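Local coordinates for protein fructuronate-tagaturonate epimerase UxaE from Cohnella laeviribosi in complex with 1 glycerol (Cohnella laeviribosi, PDB 6IL9) that interconverts D-fructuronate and D-tagaturonate by epimerisation, probably with the help of a zinc ion bound in its TIM barrel, at residues S124-E127 / L128-G132; R133-K136 / Q137-D140; R169-D173 / L174-M178; H439-Y442 / G443-L446. All coordinates share one frame; numbering follows the deposited sequence.

Interaction 1 (S124-E127 / L128-G132); sequences SIRE and LALTG
Ser124 reaches across to Leu128 by its carbonyl oxygen, which accepts from Leu128 N at 3.0 Å and is also brushed by Leu128 CG. Its hydroxyl caps the first turn: Glu127 N donates to Ser124 OG at 2.9 Å. Ile125 adds the next backbone bond, from Ala129 N, while its CD1 only grazes Leu128 CD1. The CG of Arg126 lies beside Leu130 CD1 at 3.9 Å, the two side chains pointing the same way, and Arg126 O takes the bond from Leu130 N. Glu127 does double duty. Its carboxylate turns back so that OE1, through the lone pair facing away from OE2, receives Ser124 N at 2.8 Å (165°), while OE2 forms a salt bridge with Arg99. Its carbonyl oxygen is gripped from opposite faces, by Thr131 N at 3.0 Å and by Thr131 OG1 at 2.7 Å; the hydroxyl gets there because chi1 of 60° sets it between its own backbone N and carbonyl carbon. A valine at Thr131 would probably cost Glu127 O its hydroxyl donor, leaving it the bond from Thr131 N (137°). Gly132, with positive phi, then takes the chain out of the helix. The reciprocal bonds of Ser124 and Glu127 are a capping box, here opening the short helix 125-131 directly after barrel strand 117-124, with the Ser124 side chain about 8 Å from the zinc ion and that of Glu127 about 5 Å from the bound glycerol.

Interaction 2 (R133-K136 / Q137-D140); sequences RDYK and QVID
The Tyr135 ring takes Val138 CG2 at its edge, near the ring plane, with 4.4 Å from Tyr135 CD1, and its hydroxyl is hydrogen-bonded to Gln123 O. Around the Arg133 guanidinium the approach is oblique: Val138 CG2 lies 3.9 Å from NH1, and Gln137 O is near NH2. The two remaining flat groups are the Asp134 carboxylate and the Gln137 amide; the side chains cross at about a right angle, with the carboxylate and amide planes 44° apart. Their bonds are reciprocal. Gln137 N meets Asp134 OD1 nearly head-on at 3.0 Å, and Asp134 N reaches Gln137 OE1 at 3.0 Å, in the amide plane on a lone pair, a capping box that opens helix 135-149. With chi1 at 60°, the Asp134 carboxylate swings back over the first turn to accept from Gln137 N. Farther along, Asp140 N donates to Lys136 O at 2.8 Å, while Asp140 OD1 binds Arg72 and His69. An alanine in place of Asp140 would probably leave the Arg72 guanidinium without its salt-bridge mate and His69 without its acceptor. Ile139 and Val138 lie against Ala121 of strand 117-124, Leu128 of helix 125-131 packs on Tyr135 and Val138, and helix 69-78 borders the side of Lys136 and Ile139.

Interaction 3 (R169-D173 / L174-M178); sequences RMALD and LGFTM
Phe176 and Ala171 make the dense end of this turn. Phe176 N donates to Ala171 O at 3.1 Å, and the same oxygen lies at the edge of the phenyl ring, near its plane, 3.3 Å from Phe176 CD1. With CG anti to the carbonyl carbon (chi1 -78°), the ring is brought back along the helix end, where CD1 also comes to 4.2 Å from Ala171 CB. A second close pair joins Met170 and Leu174: Leu174 CD1 sits 3.7 Å from Met170 CG as the two side chains slant across each other, and Leu174 N closes the last regular turn on Met170 O at 2.9 Å. Tyr135 of helix 135-149 touches both of these side chains and meets the Phe176 ring at about 60°, which covers part of this flank. The other side is looser. Asp173 is exposed, its carboxylate leading off from the turn, and its nearest side-chain approach is merely CB beside the next amide. At the end of the helix Gly175 N binds Leu172 O at 3.3 Å from above the carbonyl plane rather than on a lone pair, and Arg264 supplies a further donor to Leu172 O. Gly175 has phi of 95°, where a beta carbon would be jammed against Leu174 O. The pair of bonds, Phe176 to Ala171 outside and Gly175 to Leu172 inside, is the Schellman motif, here ending helix 165-173 and turning the chain into barrel strand 178-182.

Interaction 4 (H439-Y442 / G443-L446); sequences HITY and GLLL
Two backbone bonds carry the polar part: Leu445 N to Thr441 O at 2.9 Å and Leu446 N to Tyr442 O, also 2.9 Å. One residue earlier a water takes the place of the direct bond, donating to Ile440 O at 2.9 Å and accepting from Leu444 N at 3.0 Å. The Thr441 hydroxyl looks back to Leu437 O, and Tyr442 OH is hydrogen-bonded to Tyr405 OH. Farther out, Tyr442 folds over its own successor: chi1 of 68° turns the ring back over its own backbone, and its face lies against the peptide, with Gly443 N 3.0 Å from Tyr442 CG. The Gly443 CA stands 4.2 Å from the Tyr442 ring centroid, 25° off the normal, a CH-pi contact; Arg99 adds a cation-pi interaction with the same ring. Around Thr441, Leu445 CD1 comes to 3.5 Å from Thr441 OG1 and Leu444 CD1 to 4.2 Å from Thr441 CG2. Helix 432-440 thus gives way to helix 442-446 through a break whose lost bond is bridged by water. The chemistry implies a buried joint in which each polar group of Thr441 and Tyr442 named here has a mate, while the tyrosine ring meets the Gly443 peptide N and CA on a face and pairs with the Arg99 charge.

In the fold
Interactions 1 to 4 come in chain order, each closing before the next opens. The first three follow the early turns of the eight-stranded barrel: interaction 1 starts helix 125-131 after strand 117-124, interaction 2 starts the next helix, 135-149, and interaction 3 ends helix 165-173 before strand 178-182. Interactions 1 and 2, like 2 and 3, have centres 11 Å apart and touch, with Tyr135 packing on Leu128 and on Phe176. Far later in sequence, interaction 4 returns to pack Tyr442 on Glu127, Leu130 and Thr131, its centre 11 Å from that of interaction 1 but 26 Å from that of interaction 3. Helix 125-131 thus lies between the barrel and helix 442-446, with Glu127 near the bound glycerol.

Interaction 1 (S124-E127 / L128-G132)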
loop_
_atom_site.group_PDB
_atom_site.type_symbol
_atom_site.label_atom_id
_atom_site.label_comp_id
_atom_site.label_asym_id
_atom_site.label_seq_id
_atom_site.Cartn_x
_atom_site.Cartn_y
_atom_site.Cartn_z
ATOM N N SER A 124 -0.600 -1.783 6.306
ATOM C CA SER A 124 -1.075 -3.045 6.856
ATOM C C SER A 124 -1.119 -2.982 8.377
ATOM O O SER A 124 -0.490 -2.128 9.006
ATOM C CB SER A 124 -0.176 -4.209 6.428
ATOM O OG SER A 124 1.090 -4.139 7.070
ATOM N N ILE A 125 -1.870 -3.924 8.959
ATOM C CA ILE A 125 -1.940 -4.052 10.413
ATOM C C ILE A 125 -0.550 -4.278 10.992
ATOM O O ILE A 125 -0.185 -3.697 12.023
ATOM C CB ILE A 125 -2.910 -5.187 10.797
ATOM C CG1 ILE A 125 -4.342 -4.812 10.427
ATOM C CG2 ILE A 125 -2.813 -5.491 12.276
ATOM C CD1 ILE A 125 -4.877 -3.630 11.210
ATOM N N ARG A 126 0.256 -5.114 10.327
ATOM C CA ARG A 126 1.625 -5.348 10.775
ATOM C C ARG A 126 2.463 -4.077 10.699
ATOM O O ARG A 126 3.246 -3.786 11.607
ATOM C CB ARG A 126 2.265 -6.457 9.939
ATOM C CG ARG A 126 3.768 -6.598 10.153
ATOM C CD ARG A 126 4.272 -7.904 9.593
ATOM N NE ARG A 126 3.634 -9.035 10.261
ATOM C CZ ARG A 126 3.265 -10.152 9.644
ATOM N NH1 ARG A 126 3.474 -10.289 8.339
ATOM N NH2 ARG A 126 2.686 -11.129 10.330
ATOM N N GLU A 127 2.321 -3.310 9.615
ATOM C CA GLU A 127 3.071 -2.061 9.501
ATOM C C GLU A 127 2.710 -1.086 10.614
ATOM O O GLU A 127 3.582 -0.389 11.142
ATOM C CB GLU A 127 2.816 -1.421 8.142
ATOM C CG GLU A 127 3.654 -2.003 7.036
ATOM C CD GLU A 127 3.206 -1.534 5.663
ATOM O OE1 GLU A 127 1.995 -1.641 5.346
ATOM O OE2 GLU A 127 4.070 -1.057 4.896
ATOM N N LEU A 128 1.423 -0.993 10.958
ATOM C CA LEU A 128 1.030 -0.146 12.081
ATOM C C LEU A 128 1.683 -0.621 13.370
ATOM O O LEU A 128 2.189 0.189 14.155
ATOM C CB LEU A 128 -0.486 -0.143 12.243
ATOM C CG LEU A 128 -1.309 0.437 11.094
ATOM C CD1 LEU A 128 -2.793 0.283 11.402
ATOM C CD2 LEU A 128 -0.933 1.895 10.848
ATOM N N ALA A 129 1.684 -1.934 13.601
ATOM C CA ALA A 129 2.246 -2.479 14.834
ATOM C C ALA A 129 3.754 -2.266 14.910
ATOM O O ALA A 129 4.291 -1.955 15.980
ATOM C CB ALA A 129 1.901 -3.966 14.940
ATOM N N LEU A 130 4.457 -2.417 13.787
ATOM C CA LEU A 130 5.907 -2.276 13.781
ATOM C C LEU A 130 6.365 -0.827 13.819
ATOM O O LEU A 130 7.513 -0.567 14.197
ATOM C CB LEU A 130 6.502 -2.963 12.545
ATOM C CG LEU A 130 6.407 -4.493 12.483
ATOM C CD1 LEU A 130 7.211 -5.053 11.316
ATOM C CD2 LEU A 130 6.874 -5.103 13.795
ATOM N N THR A 131 5.511 0.122 13.423
ATOM C CA THR A 131 5.847 1.539 13.447
ATOM C C THR A 131 5.220 2.282 14.621
ATOM O O THR A 131 5.566 3.445 14.846
ATOM C CB THR A 131 5.411 2.240 12.141
ATOM O OG1 THR A 131 3.990 2.120 11.963
ATOM C CG2 THR A 131 6.130 1.652 10.917
ATOM N N GLY A 132 4.294 1.656 15.345
ATOM C CA GLY A 132 3.596 2.345 16.413
ATOM C C GLY A 132 2.632 3.409 15.950
ATOM O O GLY A 132 2.373 4.369 16.686
#

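Interaction 2 (R133-K136 / Q137-D140)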
loop_
_atom_site.group_PDB
_atom_site.type_symbol
_atom_site.label_atom_id
_atom_site.label_comp_id
_atom_site.label_asym_id
_atom_site.label_seq_id
_atom_site.Cartn_x
_atom_site.Cartn_y
_atom_site.Cartn_z
ATOM N N ARG A 133 2.091 3.273 14.748
ATOM C CA ARG A 133 1.151 4.236 14.199
ATOM C C ARG A 133 -0.254 3.651 14.198
ATOM O O ARG A 133 -0.454 2.463 14.442
ATOM C CB ARG A 133 1.572 4.649 12.784
ATOM C CG ARG A 133 2.959 5.259 12.753
ATOM C CD ARG A 133 3.396 5.525 11.331
ATOM N NE ARG A 133 2.764 6.726 10.797
ATOM C CZ ARG A 133 2.308 6.835 9.552
ATOM N NH1 ARG A 133 2.399 5.796 8.718
ATOM N NH2 ARG A 133 1.759 7.979 9.145
ATOM N N ASP A 134 -1.242 4.508 13.948
ATOM C CA ASP A 134 -2.620 4.058 13.828
ATOM C C ASP A 134 -3.193 4.549 12.509
ATOM O O ASP A 134 -2.607 5.394 11.828
ATOM C CB ASP A 134 -3.489 4.522 15.011
ATOM C CG ASP A 134 -3.557 6.027 15.150
ATOM O OD1 ASP A 134 -3.836 6.728 14.155
ATOM O OD2 ASP A 134 -3.350 6.524 16.279
ATOM N N TYR A 135 -4.373 4.022 12.165
ATOM C CA TYR A 135 -4.955 4.319 10.857
ATOM C C TYR A 135 -5.376 5.780 10.731
ATOM O O TYR A 135 -5.381 6.327 9.622
ATOM C CB TYR A 135 -6.146 3.398 10.585
ATOM C CG TYR A 135 -5.780 2.144 9.817
ATOM C CD1 TYR A 135 -4.752 2.154 8.880
ATOM C CD2 TYR A 135 -6.454 0.955 10.043
ATOM C CE1 TYR A 135 -4.413 1.002 8.178
ATOM C CE2 TYR A 135 -6.122 -0.199 9.357
ATOM C CZ TYR A 135 -5.107 -0.174 8.424
ATOM O OH TYR A 135 -4.793 -1.340 7.741
ATOM N N LYS A 136 -5.752 6.428 11.837
ATOM C CA LYS A 136 -6.084 7.845 11.747
ATOM C C LYS A 136 -4.917 8.650 11.193
ATOM O O LYS A 136 -5.108 9.518 10.337
ATOM C CB LYS A 136 -6.495 8.381 13.120
ATOM C CG LYS A 136 -7.847 7.889 13.566
ATOM C CD LYS A 136 -8.137 8.340 14.991
ATOM C CE LYS A 136 -9.605 8.151 15.325
ATOM N NZ LYS A 136 -9.929 8.666 16.689
ATOM N N GLN A 137 -3.695 8.358 11.656
ATOM C CA GLN A 137 -2.525 9.085 11.177
ATOM C C GLN A 137 -2.262 8.819 9.700
ATOM O O GLN A 137 -1.799 9.710 8.978
ATOM C CB GLN A 137 -1.299 8.703 12.001
ATOM C CG GLN A 137 -1.478 8.909 13.488
ATOM C CD GLN A 137 -0.267 8.446 14.251
ATOM O OE1 GLN A 137 0.022 7.255 14.305
ATOM N NE2 GLN A 137 0.466 9.386 14.830
ATOM N N VAL A 138 -2.533 7.596 9.233
ATOM C CA VAL A 138 -2.282 7.278 7.830
ATOM C C VAL A 138 -3.187 8.116 6.928
ATOM O O VAL A 138 -2.728 8.735 5.957
ATOM C CB VAL A 138 -2.453 5.763 7.589
ATOM C CG1 VAL A 138 -2.237 5.421 6.122
ATOM C CG2 VAL A 138 -1.450 4.989 8.458
ATOM N N ILE A 139 -4.484 8.183 7.255
ATOM C CA ILE A 139 -5.376 9.031 6.473
ATOM C C ILE A 139 -5.040 10.507 6.687
ATOM O O ILE A 139 -5.070 11.292 5.735
ATOM C CB ILE A 139 -6.854 8.719 6.784
ATOM C CG1 ILE A 139 -7.207 7.294 6.324
ATOM C CG2 ILE A 139 -7.773 9.727 6.086
ATOM C CD1 ILE A 139 -8.710 6.926 6.497
ATOM N N ASP A 140 -4.677 10.905 7.924
ATOM C CA ASP A 140 -4.258 12.290 8.167
ATOM C C ASP A 140 -3.188 12.711 7.166
ATOM O O ASP A 140 -3.280 13.776 6.547
ATOM C CB ASP A 140 -3.687 12.470 9.584
ATOM C CG ASP A 140 -4.739 12.422 10.695
ATOM O OD1 ASP A 140 -5.959 12.556 10.440
ATOM O OD2 ASP A 140 -4.312 12.259 11.864
#

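Interaction 3 (R169-D173 / L174-M178)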
loop_
_atom_site.group_PDB
_atom_site.type_symbol
_atom_site.label_atom_id
_atom_site.label_comp_id
_atom_site.label_asym_id
_atom_site.label_seq_id
_atom_site.Cartn_x
_atom_site.Cartn_y
_atom_site.Cartn_z
ATOM N N ARG A 169 -13.997 -3.764 10.822
ATOM C CA ARG A 169 -14.920 -2.781 11.383
ATOM C C ARG A 169 -14.231 -1.446 11.616
ATOM O O ARG A 169 -14.805 -0.388 11.335
ATOM C CB ARG A 169 -15.510 -3.295 12.697
ATOM C CG ARG A 169 -16.477 -4.448 12.544
ATOM C CD ARG A 169 -17.332 -4.628 13.803
ATOM N NE ARG A 169 -16.528 -4.969 14.972
ATOM C CZ ARG A 169 -16.149 -6.204 15.297
ATOM N NH1 ARG A 169 -16.494 -7.237 14.538
ATOM N NH2 ARG A 169 -15.418 -6.406 16.386
ATOM N N MET A 170 -13.007 -1.480 12.149
ATOM C CA MET A 170 -12.259 -0.252 12.401
ATOM C C MET A 170 -11.998 0.497 11.103
ATOM O O MET A 170 -12.244 1.704 11.009
ATOM C CB MET A 170 -10.946 -0.578 13.114
ATOM C CG MET A 170 -9.974 0.598 13.253
ATOM S SD MET A 170 -8.402 0.147 14.053
ATOM C CE MET A 170 -7.714 -1.052 12.905
ATOM N N ALA A 171 -11.510 -0.214 10.084
ATOM C CA ALA A 171 -11.249 0.414 8.796
ATOM C C ALA A 171 -12.495 1.103 8.255
ATOM O O ALA A 171 -12.433 2.239 7.773
ATOM C CB ALA A 171 -10.736 -0.631 7.801
ATOM N N LEU A 172 -13.645 0.433 8.322
ATOM C CA LEU A 172 -14.853 1.060 7.795
ATOM C C LEU A 172 -15.252 2.266 8.633
ATOM O O LEU A 172 -15.670 3.295 8.088
ATOM C CB LEU A 172 -15.991 0.039 7.728
ATOM C CG LEU A 172 -15.831 -1.024 6.639
ATOM C CD1 LEU A 172 -16.665 -2.261 6.943
ATOM C CD2 LEU A 172 -16.233 -0.446 5.302
ATOM N N ASP A 173 -15.116 2.156 9.958
ATOM C CA ASP A 173 -15.477 3.253 10.855
ATOM C C ASP A 173 -14.606 4.477 10.636
ATOM O O ASP A 173 -15.058 5.606 10.844
ATOM C CB ASP A 173 -15.352 2.805 12.311
ATOM C CG ASP A 173 -16.381 1.774 12.693
ATOM O OD1 ASP A 173 -17.442 1.738 12.042
ATOM O OD2 ASP A 173 -16.135 1.007 13.646
ATOM N N LEU A 174 -13.359 4.275 10.228
ATOM C CA LEU A 174 -12.407 5.362 10.061
ATOM C C LEU A 174 -12.421 5.968 8.661
ATOM O O LEU A 174 -11.645 6.892 8.393
ATOM C CB LEU A 174 -11.001 4.864 10.413
ATOM C CG LEU A 174 -10.756 4.594 11.900
ATOM C CD1 LEU A 174 -9.341 4.077 12.139
ATOM C CD2 LEU A 174 -11.023 5.851 12.722
ATOM N N GLY A 175 -13.289 5.494 7.770
ATOM C CA GLY A 175 -13.454 6.122 6.479
ATOM C C GLY A 175 -12.647 5.515 5.353
ATOM O O GLY A 175 -12.544 6.133 4.287
ATOM N N PHE A 176 -12.071 4.332 5.548
ATOM C CA PHE A 176 -11.323 3.710 4.465
ATOM C C PHE A 176 -12.264 3.346 3.326
ATOM O O PHE A 176 -13.425 2.981 3.545
ATOM C CB PHE A 176 -10.562 2.489 4.969
ATOM C CG PHE A 176 -9.309 2.857 5.707
ATOM C CD1 PHE A 176 -9.373 3.272 7.024
ATOM C CD2 PHE A 176 -8.083 2.856 5.067
ATOM C CE1 PHE A 176 -8.227 3.655 7.713
ATOM C CE2 PHE A 176 -6.923 3.219 5.745
ATOM C CZ PHE A 176 -6.994 3.637 7.066
ATOM N N THR A 177 -11.765 3.496 2.100
ATOM C CA THR A 177 -12.575 3.322 0.903
ATOM C C THR A 177 -12.206 2.069 0.135
ATOM O O THR A 177 -12.940 1.674 -0.778
ATOM C CB THR A 177 -12.437 4.546 -0.008
ATOM O OG1 THR A 177 -11.048 4.809 -0.261
ATOM C CG2 THR A 177 -13.058 5.753 0.660
ATOM N N MET A 178 -11.097 1.442 0.491
ATOM C CA MET A 178 -10.643 0.193 -0.086
ATOM C C MET A 178 -10.377 -0.751 1.071
ATOM O O MET A 178 -9.758 -0.352 2.059
ATOM C CB MET A 178 -9.378 0.426 -0.925
ATOM C CG MET A 178 -8.757 -0.815 -1.525
ATOM S SD MET A 178 -7.472 -0.420 -2.752
ATOM C CE MET A 178 -6.946 -2.096 -3.114
#

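Interaction 4 (H439-Y442 / G443-L446)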
loop_
_atom_site.group_PDB
_atom_site.type_symbol
_atom_site.label_atom_id
_atom_site.label_comp_id
_atom_site.label_asym_id
_atom_site.label_seq_id
_atom_site.Cartn_x
_atom_site.Cartn_y
_atom_site.Cartn_z
ATOM N N HIS A 439 14.897 -2.843 3.980
ATOM C CA HIS A 439 13.457 -2.818 3.710
ATOM C C HIS A 439 12.693 -3.403 4.886
ATOM O O HIS A 439 11.737 -2.805 5.385
ATOM C CB HIS A 439 13.166 -3.616 2.426
ATOM C CG HIS A 439 11.764 -3.482 1.897
ATOM N ND1 HIS A 439 10.643 -3.840 2.620
ATOM C CD2 HIS A 439 11.312 -3.068 0.686
ATOM C CE1 HIS A 439 9.562 -3.635 1.888
ATOM N NE2 HIS A 439 9.940 -3.170 0.706
ATOM N N ILE A 440 13.145 -4.561 5.366
ATOM C CA ILE A 440 12.377 -5.383 6.285
ATOM C C ILE A 440 12.606 -4.991 7.742
ATOM O O ILE A 440 11.775 -5.324 8.602
ATOM C CB ILE A 440 12.759 -6.839 5.950
ATOM C CG1 ILE A 440 11.884 -7.400 4.835
ATOM C CG2 ILE A 440 12.754 -7.742 7.113
ATOM C CD1 ILE A 440 12.023 -6.752 3.530
ATOM N N THR A 441 13.669 -4.240 8.029
ATOM C CA THR A 441 14.020 -3.830 9.382
ATOM C C THR A 441 13.472 -2.450 9.736
ATOM O O THR A 441 13.889 -1.878 10.744
ATOM C CB THR A 441 15.544 -3.855 9.580
ATOM O OG1 THR A 441 16.202 -3.091 8.556
ATOM C CG2 THR A 441 16.087 -5.309 9.574
ATOM N N TYR A 442 12.534 -1.915 8.947
ATOM C CA TYR A 442 12.003 -0.572 9.217
ATOM C C TYR A 442 11.430 -0.464 10.625
ATOM O O TYR A 442 11.638 0.549 11.311
ATOM C CB TYR A 442 10.929 -0.207 8.190
ATOM C CG TYR A 442 9.661 -1.039 8.306
ATOM C CD1 TYR A 442 9.609 -2.344 7.833
ATOM C CD2 TYR A 442 8.521 -0.524 8.919
ATOM C CE1 TYR A 442 8.453 -3.107 7.952
ATOM C CE2 TYR A 442 7.364 -1.279 9.042
ATOM C CZ TYR A 442 7.338 -2.570 8.562
ATOM O OH TYR A 442 6.187 -3.308 8.679
ATOM N N GLY A 443 10.689 -1.483 11.064
ATOM C CA GLY A 443 10.047 -1.408 12.370
ATOM C C GLY A 443 11.060 -1.456 13.500
ATOM O O GLY A 443 11.006 -0.650 14.435
ATOM N N LEU A 444 12.016 -2.386 13.409
ATOM C CA LEU A 444 13.086 -2.472 14.404
ATOM C C LEU A 444 13.894 -1.184 14.480
ATOM O O LEU A 444 14.355 -0.797 15.558
ATOM C CB LEU A 444 14.029 -3.623 14.064
ATOM C CG LEU A 444 13.497 -5.040 14.081
ATOM C CD1 LEU A 444 14.506 -5.916 13.366
ATOM C CD2 LEU A 444 13.291 -5.482 15.521
ATOM N N LEU A 445 14.149 -0.552 13.335
ATOM C CA LEU A 445 14.944 0.672 13.325
ATOM C C LEU A 445 14.151 1.846 13.886
ATOM O O LEU A 445 14.663 2.625 14.703
ATOM C CB LEU A 445 15.405 0.983 11.900
ATOM C CG LEU A 445 16.500 0.071 11.347
ATOM C CD1 LEU A 445 16.581 0.171 9.820
ATOM C CD2 LEU A 445 17.848 0.432 11.961
ATOM N N LEU A 446 12.901 1.989 13.444
ATOM C CA LEU A 446 12.071 3.122 13.851
ATOM C C LEU A 446 11.766 3.082 15.340
ATOM O O LEU A 446 11.689 4.131 15.994
ATOM C CB LEU A 446 10.766 3.117 13.049
ATOM C CG LEU A 446 10.458 4.137 11.950
ATOM C CD1 LEU A 446 11.603 5.102 11.647
ATOM C CD2 LEU A 446 9.954 3.424 10.681
HETATM O O HOH W 1 11.245 -4.335 11.260
#